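Local coordinates for aldehyde dehydrogenase family protein (Pseudomonas syringae pv. tomato, PDB 5IUV) that oxidises indole-3-acetaldehyde to the auxin indole-3-acetic acid, using NAD+ as the electron acceptor, at the interface of chains A and B and the interface of chains A and C. Sequence-based numbering; all coordinates share one arbitrary frame. Chains: chain A/B/C, Aldehyde dehydrogenase family protein.

Contact 1: the interface of chains A and B. Residues chain A 469-470, 474, 477; chain B 263, 489-490.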
# COMPACT_ATOMS: atom_id res chain seq x y z
N GLY A 469 -15.96 9.21 12.83
CA GLY A 469 -15.79 10.44 13.59
C GLY A 469 -14.41 10.80 14.11
O GLY A 469 -13.55 9.94 14.32
N PHE A 470 -14.20 12.10 14.26
CA PHE A 470 -13.18 12.65 15.16
C PHE A 470 -13.85 12.78 16.52
O PHE A 470 -15.07 12.88 16.59
CB PHE A 470 -12.70 14.04 14.71
CG PHE A 470 -11.68 14.02 13.59
CD1 PHE A 470 -11.86 13.22 12.47
CD2 PHE A 470 -10.57 14.86 13.64
CE1 PHE A 470 -10.92 13.23 11.44
CE2 PHE A 470 -9.64 14.87 12.61
CZ PHE A 470 -9.82 14.06 11.51
N GLY A 474 -16.95 9.30 17.39
CA GLY A 474 -16.58 7.90 17.29
C GLY A 474 -15.13 7.60 16.99
O GLY A 474 -14.28 8.50 16.95
N ARG A 477 -13.61 3.54 11.09
CA ARG A 477 -14.29 4.00 9.89
C ARG A 477 -15.11 2.89 9.25
O ARG A 477 -14.68 1.74 9.22
CB ARG A 477 -13.27 4.54 8.88
CG ARG A 477 -12.44 5.73 9.38
CD ARG A 477 -13.30 6.99 9.47
NE ARG A 477 -12.55 8.16 9.92
CZ ARG A 477 -12.44 8.55 11.19
NH1 ARG A 477 -13.02 7.85 12.16
NH2 ARG A 477 -11.75 9.65 11.49
N ARG B 263 -9.68 7.77 22.37
CA ARG B 263 -9.19 6.50 21.85
C ARG B 263 -8.32 5.85 22.91
O ARG B 263 -7.57 6.52 23.62
CB ARG B 263 -8.40 6.68 20.55
CG ARG B 263 -9.26 7.05 19.34
CD ARG B 263 -9.46 8.55 19.26
NE ARG B 263 -10.14 8.96 18.03
CZ ARG B 263 -11.44 9.19 17.94
NH1 ARG B 263 -12.22 9.05 19.00
NH2 ARG B 263 -11.96 9.56 16.77
N GLU B 489 -5.89 10.31 12.74
CA GLU B 489 -7.29 10.13 12.36
C GLU B 489 -7.41 10.17 10.85
O GLU B 489 -6.76 10.98 10.20
CB GLU B 489 -8.18 11.24 12.94
CG GLU B 489 -8.32 11.25 14.43
CD GLU B 489 -9.24 10.16 14.94
OE1 GLU B 489 -10.06 9.64 14.14
OE2 GLU B 489 -9.15 9.83 16.13
N LEU B 490 -8.26 9.31 10.30
CA LEU B 490 -8.53 9.34 8.87
C LEU B 490 -9.53 10.44 8.53
O LEU B 490 -10.52 10.63 9.24
CB LEU B 490 -9.05 7.99 8.39
CG LEU B 490 -7.99 6.91 8.19
CD1 LEU B 490 -8.63 5.54 8.13
CD2 LEU B 490 -7.18 7.20 6.92
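The backbone carbonyl oxygen of B:Leu490 is gripped by two nitrogens of one guanidinium group, that of A:Arg477. A:Arg477 NH2 makes the shorter and straighter bond, 2.7 Å to B:Leu490 O with 162° at the hydrogen, and lies in the carbonyl plane on a lone pair. A:Arg477 NE makes the longer one, 3.3 Å to the same B:Leu490 O, from a position above that plane. The oxygen itself sits at the guanidinium edge, level with the group, so the grip is side-on. A:Arg477 CG packs 4.0 Å from B:Leu490 CD1, and beyond it a bend at chi2 (-71°) sets the course of the chain towards the guanidinium. On its own side the group is steadied by A:Arg477 NH1, which donates to A:Gly469 O at 3.1 Å.

This is part of the two-fold A–B interface of the deposited tetramer, probably a true subunit contact, as aldehyde dehydrogenases commonly form dimers and tetramers. B:Glu489, on strand 488-496, crosses A:Arg477 at about a right angle and adds a salt bridge, B:Glu489 OE1 to A:Arg477 NH2 at 3.1 Å, whose hydrogen bond is weak. The carboxylate joins the two guanidinium groups from one flank, OE1 towards A:Arg477 and OE2 towards B:Arg263, which would probably temper their like charges. Nearer the backbone, CB of B:Glu489 sits over one face of the A:Phe470 ring, offset toward the rim and 3.8 Å from the centroid.

B:Arg263 reaches across to chain A; B:Arg263 NH2 donates to A:Gly474 O at 2.6 Å, a short but bent bond, in the carbonyl plane, with that oxygen tilted 31° from the guanidinium plane.

Contact 2: the interface of chains A and C. Residues chain A 437-438, 441-442, 455; chain C 437-438, 442.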
# COMPACT_ATOMS: atom_id res chain seq x y z
N ASN A 437 -12.23 29.06 -4.48
CA ASN A 437 -10.80 29.35 -4.32
C ASN A 437 -9.99 28.10 -4.00
O ASN A 437 -10.32 27.36 -3.08
CB ASN A 437 -10.60 30.41 -3.23
CG ASN A 437 -9.16 30.87 -3.13
OD1 ASN A 437 -8.39 30.35 -2.32
ND2 ASN A 437 -8.79 31.84 -3.95
N LEU A 438 -8.94 27.85 -4.78
CA LEU A 438 -8.12 26.65 -4.60
C LEU A 438 -7.52 26.56 -3.19
O LEU A 438 -7.69 25.56 -2.49
CB LEU A 438 -6.99 26.62 -5.64
CG LEU A 438 -5.91 25.55 -5.47
CD1 LEU A 438 -6.48 24.17 -5.75
CD2 LEU A 438 -4.68 25.83 -6.37
N ALA A 441 -10.14 26.41 -0.27
CA ALA A 441 -10.80 25.12 -0.21
C ALA A 441 -9.96 24.08 0.53
O ALA A 441 -10.44 23.41 1.45
CB ALA A 441 -11.15 24.62 -1.61
N HIS A 442 -8.69 23.95 0.15
CA HIS A 442 -7.84 22.91 0.71
C HIS A 442 -7.41 23.24 2.14
O HIS A 442 -7.40 22.36 3.01
CB HIS A 442 -6.62 22.68 -0.18
CG HIS A 442 -6.91 21.87 -1.40
ND1 HIS A 442 -7.16 20.51 -1.36
CD2 HIS A 442 -7.00 22.22 -2.71
CE1 HIS A 442 -7.39 20.06 -2.58
NE2 HIS A 442 -7.30 21.08 -3.42
N VAL A 455 -16.46 19.26 -0.21
CA VAL A 455 -16.15 20.56 -0.79
C VAL A 455 -17.00 20.80 -2.03
O VAL A 455 -16.98 20.00 -2.97
CB VAL A 455 -14.65 20.70 -1.15
CG1 VAL A 455 -14.36 22.08 -1.76
CG2 VAL A 455 -13.79 20.47 0.09
N ASN C 437 -8.31 29.33 -9.08
CA ASN C 437 -9.59 28.64 -9.13
C ASN C 437 -9.44 27.14 -8.88
O ASN C 437 -8.65 26.47 -9.53
CB ASN C 437 -10.27 28.89 -10.48
CG ASN C 437 -11.66 28.29 -10.57
OD1 ASN C 437 -11.85 27.19 -11.11
ND2 ASN C 437 -12.65 29.02 -10.06
N LEU C 438 -10.22 26.63 -7.93
CA LEU C 438 -10.14 25.23 -7.52
C LEU C 438 -10.38 24.26 -8.68
O LEU C 438 -9.55 23.40 -8.95
CB LEU C 438 -11.15 24.95 -6.41
CG LEU C 438 -11.33 23.49 -5.96
CD1 LEU C 438 -10.08 22.98 -5.25
CD2 LEU C 438 -12.55 23.39 -5.04
N HIS C 442 -7.39 21.85 -10.78
CA HIS C 442 -7.39 20.39 -10.79
C HIS C 442 -7.75 19.80 -12.16
O HIS C 442 -7.13 18.83 -12.60
CB HIS C 442 -8.36 19.85 -9.73
CG HIS C 442 -7.83 19.95 -8.33
ND1 HIS C 442 -6.80 19.17 -7.86
CD2 HIS C 442 -8.20 20.75 -7.30
CE1 HIS C 442 -6.56 19.48 -6.60
NE2 HIS C 442 -7.39 20.44 -6.24
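C:Leu438 and A:Leu438 face each other at the first turn of helix 438-447, where two copies of this aldehyde dehydrogenase meet about a two-fold axis. This helix-to-helix contact probably contributes to holding the A and C subunits together in the deposited tetramer. The leucine side chains cross at about a right angle and touch through CD1, with 3.8 Å between A:Leu438 CD1 and C:Leu438 CD1. In each leucine CG stands anti to the backbone N (chi1 173° in C:Leu438), and the isobutyl group extends over the partner chain. The two branches of C:Leu438 then divide the work. C:Leu438 CD2 packs on A:Ala441 CB at 3.9 Å and on A:Val455 CG1 at 4.0 Å, reaching from the helix to strand 452-455. C:Leu438 CD1 lies against the imidazole of A:His442, 3.8 Å from A:His442 NE2; its twin, A:Leu438 CD1, is 3.9 Å from C:His442 NE2.

One turn further along the helices, A:His442 and C:His442 come from opposite directions and join through their epsilon nitrogens. The hydrogen bond between A:His442 NE2 and C:His442 NE2 is 2.9 Å long and nearly straight, with 163° at the hydrogen. The donor is not settled by the coordinates; the bond implies that one NE2 is probably protonated and the other accepts. The ring planes are turned 56° apart, edge to face, so the imidazoles do not stack. Just before the helices, A:Asn437 and C:Asn437 form an antiparallel beta bridge across the axis.

The centres of contact 1 and contact 2 lie about 25 Å apart, and chain A takes part in both, with different residues and elements. Contact 1 joins A to B and contact 2 joins A to C, so in the deposited tetramer one subunit touches two neighbours, which probably reflects the working oligomer. The centre of contact 1 is about 7 Å from A:Glu267, the predicted active-site residue, and B:Arg263 starts the strand 263-267 that carries the equivalent glutamate of chain B; pairing there may therefore help shape the catalytic region. The centre of contact 2, about 26 Å from A:Glu267, more likely serves assembly.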